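Local coordinates for formate dehydrogenase subunit beta (Desulfovibrio gigas, PDB 1H0H), which carries electrons through three [4Fe-4S] clusters as the beta subunit of a periplasmic heterodimeric enzyme that reversibly oxidises formate to carbon dioxide, at residues 45-49 with 133-137; 70-76 with 193-199. Numbering follows the deposited sequence.

Interaction 1 of 2, residues 45-49 with 133-137; sequences NFHTY and QMAKC. With SF4 (iron/sulfur cluster), chain M; SF4 (iron/sulfur cluster), chain N.
A type I beta turn from Asn45 to Thr48, reinforced by an Asx turn, rests on the extended run 133-137, which in this ferredoxin-type domain holds the short strand 134-135 and ends at the cluster ligand Cys137. Thr48 N donates a hydrogen bond to Asn45 O (3.0 Å), and Asn45 OD1 (p rotamer) accepts from His47 N (2.9 Å). CA atoms pair Phe46 with Ala135 (5.5 Å) and Tyr49 with Cys137 (4.9 Å). Phe46 and Tyr49 supply nearly all that the turn segment contributes. Phe46 (t, chi2 80°) leaves the backbone sideways but brings its ring end nearer, CE1 3.5 Å from both Ala135 CB and Gln133 O. Lys136 C lies over one face of the Tyr49 ring (m, chi2 -21°), 3.5 Å from Tyr49 CG, and Tyr49 OH sits 3.8 Å from Ala135 CB. Waters join the backbones: one donates to Asn45 O (2.7 Å) and Ala135 O (2.9 Å), another donates to Tyr49 O and accepts from Cys137 N (both 2.9 Å). Lys136 turns away, CD 3.5 Å from S3 of cluster N and NZ hydrogen-bonded to Cys137 O (2.8 Å) and Val101 O. Cys137 (t) ligates cluster M, SG to FE3 2.2 Å.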
ATOM      1  N   ASN B  45      24.583 -22.633   0.661  1.00 16.43           N
ATOM      2  CA  ASN B  45      24.710 -23.765   1.588  1.00 16.11           C
ATOM      3  C   ASN B  45      23.914 -24.940   1.011  1.00 16.71           C
ATOM      4  O   ASN B  45      23.272 -24.792  -0.052  1.00 16.50           O
ATOM      5  CB  ASN B  45      24.325 -23.417   3.044  1.00 16.64           C
ATOM      6  CG  ASN B  45      22.917 -22.874   3.166  1.00 16.60           C
ATOM      7  OD1 ASN B  45      21.967 -23.513   2.735  1.00 15.33           O
ATOM      8  ND2 ASN B  45      22.774 -21.701   3.797  1.00 15.09           N
ATOM      9  N   PHE B  46      23.974 -26.100   1.666  1.00 15.59           N
ATOM     10  CA  PHE B  46      23.254 -27.298   1.194  1.00 16.44           C
ATOM     11  C   PHE B  46      21.773 -27.034   0.904  1.00 16.58           C
ATOM     12  O   PHE B  46      21.165 -27.716   0.072  1.00 16.41           O
ATOM     13  CB  PHE B  46      23.399 -28.457   2.218  1.00 14.87           C
ATOM     14  CG  PHE B  46      22.790 -29.763   1.778  1.00 15.12           C
ATOM     15  CD1 PHE B  46      23.458 -30.607   0.885  1.00 15.03           C
ATOM     16  CD2 PHE B  46      21.550 -30.155   2.262  1.00 16.42           C
ATOM     17  CE1 PHE B  46      22.894 -31.810   0.497  1.00 15.25           C
ATOM     18  CE2 PHE B  46      20.964 -31.342   1.867  1.00 15.63           C
ATOM     19  CZ  PHE B  46      21.641 -32.173   0.969  1.00 15.67           C
ATOM     20  N   HIS B  47      21.180 -26.057   1.587  1.00 16.80           N
ATOM     21  CA  HIS B  47      19.742 -25.829   1.440  1.00 15.80           C
ATOM     22  C   HIS B  47      19.389 -24.586   0.650  1.00 16.57           C
ATOM     23  O   HIS B  47      18.207 -24.222   0.564  1.00 17.45           O
ATOM     24  CB  HIS B  47      19.085 -25.683   2.799  1.00 17.08           C
ATOM     25  CG  HIS B  47      19.239 -26.876   3.676  1.00 16.44           C
ATOM     26  ND1 HIS B  47      18.713 -28.108   3.356  1.00 17.38           N
ATOM     27  CD2 HIS B  47      19.851 -27.023   4.873  1.00 16.48           C
ATOM     28  CE1 HIS B  47      19.004 -28.969   4.318  1.00 17.32           C
ATOM     29  NE2 HIS B  47      19.679 -28.330   5.257  1.00 18.29           N
ATOM     30  N   THR B  48      20.386 -23.943   0.062  1.00 15.78           N
ATOM     31  CA  THR B  48      20.188 -22.656  -0.583  1.00 16.58           C
ATOM     32  C   THR B  48      20.914 -22.635  -1.912  1.00 15.84           C
ATOM     33  O   THR B  48      22.125 -22.445  -1.958  1.00 16.50           O
ATOM     34  CB  THR B  48      20.758 -21.573   0.343  1.00 15.91           C
ATOM     35  OG1 THR B  48      20.204 -21.706   1.662  1.00 15.18           O
ATOM     36  CG2 THR B  48      20.360 -20.190  -0.141  1.00 16.54           C
ATOM     37  N   TYR B  49      20.171 -22.810  -2.998  1.00 17.57           N
ATOM     38  CA  TYR B  49      20.744 -22.947  -4.312  1.00 15.35           C
ATOM     39  C   TYR B  49      20.758 -21.635  -5.074  1.00 16.88           C
ATOM     40  O   TYR B  49      21.456 -21.501  -6.062  1.00 15.88           O
ATOM     41  CB  TYR B  49      19.910 -23.890  -5.146  1.00 14.80           C
ATOM     42  CG  TYR B  49      19.547 -25.237  -4.577  1.00 15.57           C
ATOM     43  CD1 TYR B  49      20.275 -25.834  -3.535  1.00 13.63           C
ATOM     44  CD2 TYR B  49      18.471 -25.935  -5.113  1.00 15.68           C
ATOM     45  CE1 TYR B  49      19.940 -27.083  -3.061  1.00 14.51           C
ATOM     46  CE2 TYR B  49      18.136 -27.173  -4.640  1.00 15.04           C
ATOM     47  CZ  TYR B  49      18.865 -27.742  -3.613  1.00 15.35           C
ATOM     48  OH  TYR B  49      18.483 -28.991  -3.176  1.00 16.68           O
ATOM     49  N   GLN B 133      26.894 -35.873   1.521  1.00 14.12           N
ATOM     50  CA  GLN B 133      25.921 -35.502   0.511  1.00 15.45           C
ATOM     51  C   GLN B 133      26.023 -34.039   0.156  1.00 14.74           C
ATOM     52  O   GLN B 133      26.108 -33.191   1.047  1.00 15.31           O
ATOM     53  CB  GLN B 133      24.496 -35.790   0.969  1.00 16.69           C
ATOM     54  CG  GLN B 133      23.523 -35.803  -0.181  1.00 17.06           C
ATOM     55  CD  GLN B 133      22.164 -36.347   0.221  1.00 18.69           C
ATOM     56  OE1 GLN B 133      22.075 -37.217   1.102  1.00 19.43           O
ATOM     57  NE2 GLN B 133      21.115 -35.867  -0.429  1.00 16.88           N
ATOM     58  N   MET B 134      25.951 -33.751  -1.135  1.00 14.34           N
ATOM     59  CA  MET B 134      26.028 -32.385  -1.641  1.00 14.88           C
ATOM     60  C   MET B 134      24.830 -32.016  -2.518  1.00 15.11           C
ATOM     61  O   MET B 134      24.237 -32.868  -3.167  1.00 15.14           O
ATOM     62  CB  MET B 134      27.324 -32.194  -2.417  1.00 16.62           C
ATOM     63  CG  MET B 134      28.596 -32.228  -1.540  1.00 17.60           C
ATOM     64  SD  MET B 134      30.115 -32.124  -2.528  1.00 18.07           S
ATOM     65  CE  MET B 134      29.989 -33.662  -3.439  1.00 18.10           C
ATOM     66  N   ALA B 135      24.467 -30.737  -2.545  1.00 15.45           N
ATOM     67  CA  ALA B 135      23.358 -30.295  -3.384  1.00 16.56           C
ATOM     68  C   ALA B 135      23.622 -28.886  -3.884  1.00 17.33           C
ATOM     69  O   ALA B 135      24.517 -28.212  -3.385  1.00 17.46           O
ATOM     70  CB  ALA B 135      22.012 -30.386  -2.629  1.00 17.59           C
ATOM     71  N   LYS B 136      22.849 -28.473  -4.882  1.00 15.96           N
ATOM     72  CA  LYS B 136      22.968 -27.180  -5.542  1.00 15.14           C
ATOM     73  C   LYS B 136      21.779 -27.104  -6.501  1.00 15.77           C
ATOM     74  O   LYS B 136      20.957 -28.023  -6.545  1.00 16.18           O
ATOM     75  CB  LYS B 136      24.284 -27.102  -6.338  1.00 15.05           C
ATOM     76  CG  LYS B 136      24.334 -28.103  -7.482  1.00 14.19           C
ATOM     77  CD  LYS B 136      25.534 -27.868  -8.443  1.00 13.95           C
ATOM     78  CE  LYS B 136      25.363 -28.658  -9.774  1.00 13.83           C
ATOM     79  NZ  LYS B 136      24.125 -28.175 -10.543  1.00 16.31           N
ATOM     80  N   CYS B 137      21.673 -25.997  -7.239  1.00 15.54           N
ATOM     81  CA  CYS B 137      20.652 -25.796  -8.253  1.00 16.23           C
ATOM     82  C   CYS B 137      20.506 -27.018  -9.158  1.00 16.86           C
ATOM     83  O   CYS B 137      21.508 -27.539  -9.680  1.00 15.91           O
ATOM     84  CB  CYS B 137      21.070 -24.591  -9.101  1.00 15.34           C
ATOM     85  SG  CYS B 137      20.174 -24.342 -10.625  1.00 16.72           S
TER
HETATM   86 FE1  SF4 M1012      15.501 -23.954 -10.251  1.00 19.53          FE
HETATM   87 FE2  SF4 M1012      16.444 -21.372 -10.268  1.00 18.29          FE
HETATM   88 FE3  SF4 M1012      18.200 -23.507 -10.089  1.00 18.26          FE
HETATM   89 FE4  SF4 M1012      16.572 -22.841  -7.969  1.00 17.37          FE
HETATM   90  S1  SF4 M1012      18.225 -21.546  -8.958  1.00 19.88           S
HETATM   91  S2  SF4 M1012      16.999 -24.917  -8.848  1.00 18.20           S
HETATM   92  S3  SF4 M1012      14.720 -22.117  -8.933  1.00 17.26           S
HETATM   93  S4  SF4 M1012      16.854 -23.158 -11.878  1.00 19.87           S
HETATM   94 FE1  SF4 N1013      30.359 -25.508 -10.271  1.00 17.36          FE
HETATM   95 FE2  SF4 N1013      27.760 -25.805 -11.148  1.00 17.49          FE
HETATM   96 FE3  SF4 N1013      29.943 -25.651 -12.997  1.00 17.77          FE
HETATM   97 FE4  SF4 N1013      29.657 -27.875 -11.381  1.00 17.28          FE
HETATM   98  S1  SF4 N1013      28.199 -27.191 -13.119  1.00 17.91           S
HETATM   99  S2  SF4 N1013      31.543 -26.817 -11.728  1.00 18.19           S
HETATM  100  S3  SF4 N1013      28.774 -26.897  -9.418  1.00 19.34           S
HETATM  101  S4  SF4 N1013      29.137 -23.957 -11.534  1.00 17.78           S
HETATM  102  O   HOH W   1      23.527 -25.596  -2.668  1.00 18.23           O
HETATM  103  O   HOH W   2      23.299 -23.629  -6.924  1.00 18.48           O

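Interaction 2 of 2, residues 70-76 with 193-199; sequences DQCRHCI and DDVRVIF. With SF4 (iron/sulfur cluster), chain N; SF4 (iron/sulfur cluster), chain M.
Segment 70-76 leaves a strand as an irregular cluster-binding loop, turning through His74 with left-handed angles (49/56), and runs antiparallel to 193-199, which becomes strand at Val197. CA atoms pair Arg73 with Val197 (4.6 Å), His74 with Arg196 (5.3 Å) and Cys75 with Val195 (4.2 Å). Arg73 O accepts from both Arg196 N and Val197 N (each 2.9 Å), and Ile76 N donates to Asp194 O (3.0 Å). The loop carries the Cys-x-x-Cys start of a ferredoxin-type motif: Cys72 SG (t) binds FE2 and Cys75 SG (m) binds FE3 of cluster N, each at 2.3 Å. Val197 (t) points into the loop, CG2 3.3 Å from Cys72 O. Arg73 (m, m, t) lays one guanidinium face by Phe199, NE to CE1 3.7 Å, and its NH1 forms a salt bridge with Asp70 OD1 (2.9 Å), as Arg53 does with Asp70 OD2. The extended Arg196 places its guanidinium face over Ile76 CG1; waters connect its NE to Cys75 O and its NH2 to Ile76 O, while NH1 donates to Lys2 O. Phe199 stacks on Phe68, Val197 packs on Phe4 and Val6 of strand 2-7, and Ile198 faces helix 166-180.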
ATOM      1  N   ASP B  70      22.949 -15.430  -7.646  1.00 16.14           N
ATOM      2  CA  ASP B  70      23.882 -16.511  -7.872  1.00 16.18           C
ATOM      3  C   ASP B  70      23.229 -17.895  -7.817  1.00 15.30           C
ATOM      4  O   ASP B  70      22.266 -18.113  -7.089  1.00 15.27           O
ATOM      5  CB  ASP B  70      24.993 -16.369  -6.828  1.00 17.26           C
ATOM      6  CG  ASP B  70      26.277 -16.966  -7.263  1.00 16.43           C
ATOM      7  OD1 ASP B  70      26.333 -17.565  -8.360  1.00 16.06           O
ATOM      8  OD2 ASP B  70      27.289 -16.900  -6.542  1.00 17.86           O
ATOM      9  N   GLN B  71      23.728 -18.795  -8.649  1.00 15.34           N
ATOM     10  CA  GLN B  71      23.293 -20.176  -8.706  1.00 15.85           C
ATOM     11  C   GLN B  71      24.347 -20.905  -9.559  1.00 15.78           C
ATOM     12  O   GLN B  71      25.168 -20.270 -10.220  1.00 14.25           O
ATOM     13  CB  GLN B  71      21.916 -20.300  -9.381  1.00 16.10           C
ATOM     14  CG  GLN B  71      21.961 -19.853 -10.829  1.00 17.28           C
ATOM     15  CD  GLN B  71      20.631 -20.004 -11.600  1.00 18.57           C
ATOM     16  OE1 GLN B  71      19.915 -19.024 -11.813  1.00 18.57           O
ATOM     17  NE2 GLN B  71      20.328 -21.223 -12.043  1.00 19.59           N
ATOM     18  N   CYS B  72      24.280 -22.233  -9.567  1.00 15.87           N
ATOM     19  CA  CYS B  72      25.161 -23.051 -10.400  1.00 14.60           C
ATOM     20  C   CYS B  72      25.118 -22.564 -11.856  1.00 14.73           C
ATOM     21  O   CYS B  72      24.054 -22.199 -12.353  1.00 15.72           O
ATOM     22  CB  CYS B  72      24.702 -24.496 -10.356  1.00 14.05           C
ATOM     23  SG  CYS B  72      25.505 -25.554 -11.563  1.00 16.46           S
ATOM     24  N   ARG B  73      26.250 -22.595 -12.547  1.00 14.26           N
ATOM     25  CA  ARG B  73      26.299 -22.109 -13.933  1.00 15.69           C
ATOM     26  C   ARG B  73      25.928 -23.169 -14.962  1.00 14.77           C
ATOM     27  O   ARG B  73      25.860 -22.875 -16.131  1.00 16.47           O
ATOM     28  CB  ARG B  73      27.705 -21.637 -14.272  1.00 14.39           C
ATOM     29  CG  ARG B  73      28.253 -20.614 -13.300  1.00 15.25           C
ATOM     30  CD  ARG B  73      27.501 -19.264 -13.261  1.00 13.61           C
ATOM     31  NE  ARG B  73      28.339 -18.277 -12.589  1.00 14.41           N
ATOM     32  CZ  ARG B  73      28.423 -18.145 -11.270  1.00 12.96           C
ATOM     33  NH1 ARG B  73      27.709 -18.945 -10.456  1.00 13.36           N
ATOM     34  NH2 ARG B  73      29.220 -17.220 -10.769  1.00 13.29           N
ATOM     35  N   HIS B  74      25.757 -24.401 -14.504  1.00 14.26           N
ATOM     36  CA  HIS B  74      25.516 -25.532 -15.386  1.00 16.12           C
ATOM     37  C   HIS B  74      26.526 -25.549 -16.527  1.00 16.28           C
ATOM     38  O   HIS B  74      26.180 -25.501 -17.717  1.00 17.76           O
ATOM     39  CB  HIS B  74      24.052 -25.582 -15.821  1.00 15.63           C
ATOM     40  CG  HIS B  74      23.145 -25.902 -14.687  1.00 15.88           C
ATOM     41  ND1 HIS B  74      22.869 -27.195 -14.302  1.00 14.96           N
ATOM     42  CD2 HIS B  74      22.537 -25.097 -13.778  1.00 16.68           C
ATOM     43  CE1 HIS B  74      22.092 -27.179 -13.235  1.00 17.14           C
ATOM     44  NE2 HIS B  74      21.858 -25.915 -12.908  1.00 16.82           N
ATOM     45  N   CYS B  75      27.789 -25.569 -16.110  1.00 15.63           N
ATOM     46  CA  CYS B  75      28.941 -25.623 -17.013  1.00 16.18           C
ATOM     47  C   CYS B  75      28.758 -26.612 -18.145  1.00 16.17           C
ATOM     48  O   CYS B  75      28.308 -27.750 -17.940  1.00 14.13           O
ATOM     49  CB  CYS B  75      30.189 -25.992 -16.218  1.00 15.46           C
ATOM     50  SG  CYS B  75      30.653 -24.743 -15.009  1.00 17.66           S
ATOM     51  N   ILE B  76      29.112 -26.184 -19.354  1.00 15.74           N
ATOM     52  CA  ILE B  76      28.971 -27.041 -20.513  1.00 16.12           C
ATOM     53  C   ILE B  76      29.804 -28.315 -20.352  1.00 16.38           C
ATOM     54  O   ILE B  76      29.374 -29.417 -20.716  1.00 16.21           O
ATOM     55  CB  ILE B  76      29.363 -26.248 -21.766  1.00 17.05           C
ATOM     56  CG1 ILE B  76      28.280 -25.183 -22.022  1.00 17.98           C
ATOM     57  CG2 ILE B  76      29.532 -27.171 -22.981  1.00 16.96           C
ATOM     58  CD1 ILE B  76      28.714 -24.140 -23.012  1.00 20.02           C
ATOM     59  N   ASP B 193      31.267 -18.465 -23.116  1.00 19.16           N
ATOM     60  CA  ASP B 193      31.507 -19.663 -23.910  1.00 20.97           C
ATOM     61  C   ASP B 193      31.535 -20.961 -23.095  1.00 21.37           C
ATOM     62  O   ASP B 193      31.515 -22.060 -23.674  1.00 21.86           O
ATOM     63  CB  ASP B 193      32.840 -19.537 -24.637  1.00 21.96           C
ATOM     64  CG  ASP B 193      32.866 -18.382 -25.621  1.00 24.41           C
ATOM     65  OD1 ASP B 193      31.803 -18.034 -26.179  1.00 23.72           O
ATOM     66  OD2 ASP B 193      33.921 -17.762 -25.901  1.00 26.10           O
ATOM     67  N   ASP B 194      31.590 -20.850 -21.770  1.00 20.06           N
ATOM     68  CA  ASP B 194      31.796 -22.045 -20.939  1.00 19.28           C
ATOM     69  C   ASP B 194      30.631 -22.514 -20.072  1.00 18.04           C
ATOM     70  O   ASP B 194      30.652 -23.648 -19.539  1.00 16.79           O
ATOM     71  CB  ASP B 194      33.018 -21.844 -20.038  1.00 22.30           C
ATOM     72  CG  ASP B 194      34.242 -21.346 -20.797  1.00 23.87           C
ATOM     73  OD1 ASP B 194      34.721 -22.076 -21.666  1.00 24.54           O
ATOM     74  OD2 ASP B 194      34.810 -20.247 -20.572  1.00 26.32           O
ATOM     75  N   VAL B 195      29.613 -21.672 -19.922  1.00 15.92           N
ATOM     76  CA  VAL B 195      28.526 -21.992 -18.999  1.00 16.36           C
ATOM     77  C   VAL B 195      27.149 -21.889 -19.642  1.00 15.92           C
ATOM     78  O   VAL B 195      27.001 -21.299 -20.700  1.00 14.98           O
ATOM     79  CB  VAL B 195      28.560 -21.051 -17.772  1.00 15.95           C
ATOM     80  CG1 VAL B 195      29.939 -21.113 -17.106  1.00 16.19           C
ATOM     81  CG2 VAL B 195      28.249 -19.623 -18.176  1.00 15.75           C
ATOM     82  N   ARG B 196      26.140 -22.459 -18.990  1.00 15.24           N
ATOM     83  CA  ARG B 196      24.775 -22.340 -19.497  1.00 15.62           C
ATOM     84  C   ARG B 196      23.998 -21.202 -18.830  1.00 15.07           C
ATOM     85  O   ARG B 196      23.052 -20.667 -19.403  1.00 15.57           O
ATOM     86  CB  ARG B 196      24.022 -23.663 -19.355  1.00 16.66           C
ATOM     87  CG  ARG B 196      24.532 -24.744 -20.312  1.00 14.16           C
ATOM     88  CD  ARG B 196      23.916 -26.109 -20.036  1.00 16.44           C
ATOM     89  NE  ARG B 196      24.480 -27.090 -20.935  1.00 15.24           N
ATOM     90  CZ  ARG B 196      24.114 -27.211 -22.201  1.00 16.67           C
ATOM     91  NH1 ARG B 196      23.169 -26.414 -22.667  1.00 16.62           N
ATOM     92  NH2 ARG B 196      24.687 -28.116 -23.006  1.00 15.07           N
ATOM     93  N   VAL B 197      24.397 -20.829 -17.624  1.00 15.26           N
ATOM     94  CA  VAL B 197      23.793 -19.692 -16.958  1.00 14.18           C
ATOM     95  C   VAL B 197      24.692 -18.489 -17.225  1.00 13.80           C
ATOM     96  O   VAL B 197      25.760 -18.342 -16.603  1.00 15.37           O
ATOM     97  CB  VAL B 197      23.627 -19.934 -15.436  1.00 14.33           C
ATOM     98  CG1 VAL B 197      22.983 -18.720 -14.762  1.00 13.92           C
ATOM     99  CG2 VAL B 197      22.758 -21.153 -15.171  1.00 14.29           C
ATOM    100  N   ILE B 198      24.269 -17.619 -18.144  1.00 13.16           N
ATOM    101  CA  ILE B 198      25.103 -16.498 -18.555  1.00 14.79           C
ATOM    102  C   ILE B 198      24.720 -15.159 -17.889  1.00 15.40           C
ATOM    103  O   ILE B 198      23.644 -14.622 -18.171  1.00 15.90           O
ATOM    104  CB  ILE B 198      25.079 -16.315 -20.089  1.00 15.09           C
ATOM    105  CG1 ILE B 198      25.449 -17.614 -20.821  1.00 16.16           C
ATOM    106  CG2 ILE B 198      26.039 -15.156 -20.488  1.00 14.35           C
ATOM    107  CD1 ILE B 198      25.180 -17.576 -22.353  1.00 15.06           C
ATOM    108  N   PHE B 199      25.576 -14.635 -17.006  1.00 15.30           N
ATOM    109  CA  PHE B 199      25.323 -13.332 -16.371  1.00 15.04           C
ATOM    110  C   PHE B 199      25.929 -12.156 -17.144  1.00 16.13           C
ATOM    111  O   PHE B 199      27.083 -12.228 -17.608  1.00 16.31           O
ATOM    112  CB  PHE B 199      25.897 -13.247 -14.969  1.00 15.84           C
ATOM    113  CG  PHE B 199      25.297 -14.198 -13.991  1.00 15.26           C
ATOM    114  CD1 PHE B 199      25.753 -15.499 -13.922  1.00 14.09           C
ATOM    115  CD2 PHE B 199      24.320 -13.770 -13.085  1.00 15.44           C
ATOM    116  CE1 PHE B 199      25.248 -16.356 -12.994  1.00 16.62           C
ATOM    117  CE2 PHE B 199      23.795 -14.634 -12.153  1.00 15.62           C
ATOM    118  CZ  PHE B 199      24.250 -15.939 -12.118  1.00 16.61           C
TER
HETATM  119 FE1  SF4 N1013      30.359 -25.508 -10.271  1.00 17.36          FE
HETATM  120 FE2  SF4 N1013      27.760 -25.805 -11.148  1.00 17.49          FE
HETATM  121 FE3  SF4 N1013      29.943 -25.651 -12.997  1.00 17.77          FE
HETATM  122 FE4  SF4 N1013      29.657 -27.875 -11.381  1.00 17.28          FE
HETATM  123  S1  SF4 N1013      28.199 -27.191 -13.119  1.00 17.91           S
HETATM  124  S2  SF4 N1013      31.543 -26.817 -11.728  1.00 18.19           S
HETATM  125  S3  SF4 N1013      28.774 -26.897  -9.418  1.00 19.34           S
HETATM  126  S4  SF4 N1013      29.137 -23.957 -11.534  1.00 17.78           S
HETATM  127 FE1  SF4 M1012      15.501 -23.954 -10.251  1.00 19.53          FE
HETATM  128 FE2  SF4 M1012      16.444 -21.372 -10.268  1.00 18.29          FE
HETATM  129 FE3  SF4 M1012      18.200 -23.507 -10.089  1.00 18.26          FE
HETATM  130 FE4  SF4 M1012      16.572 -22.841  -7.969  1.00 17.37          FE
HETATM  131  S1  SF4 M1012      18.225 -21.546  -8.958  1.00 19.88           S
HETATM  132  S2  SF4 M1012      16.999 -24.917  -8.848  1.00 18.20           S
HETATM  133  S3  SF4 M1012      14.720 -22.117  -8.933  1.00 17.26           S
HETATM  134  S4  SF4 M1012      16.854 -23.158 -11.878  1.00 19.87           S
HETATM  135  O   HOH W   3      26.082 -28.554 -19.082  1.00 22.71           O
HETATM  136  O   HOH W   4      26.989 -29.706 -22.272  1.00 27.14           O

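The two contacts meet at clusters M and N of the electron-transfer unit: each supplies ligation to one cluster and brushes the other. They also touch directly, Lys136 NZ lying 3.1 Å from Cys72 SG and Cys137 SG 3.2 Å from His74 NE2; although the centres of the two contacts lie about 16 Å apart, their side chains meet in the space between the clusters. Interaction 1 is partly buried and joins its segments through aromatic packing and bridging waters. Interaction 2 is buried, larger (572 against 340 Å²) and tied by direct backbone hydrogen bonds, anchoring a cluster loop to the strand 197-201.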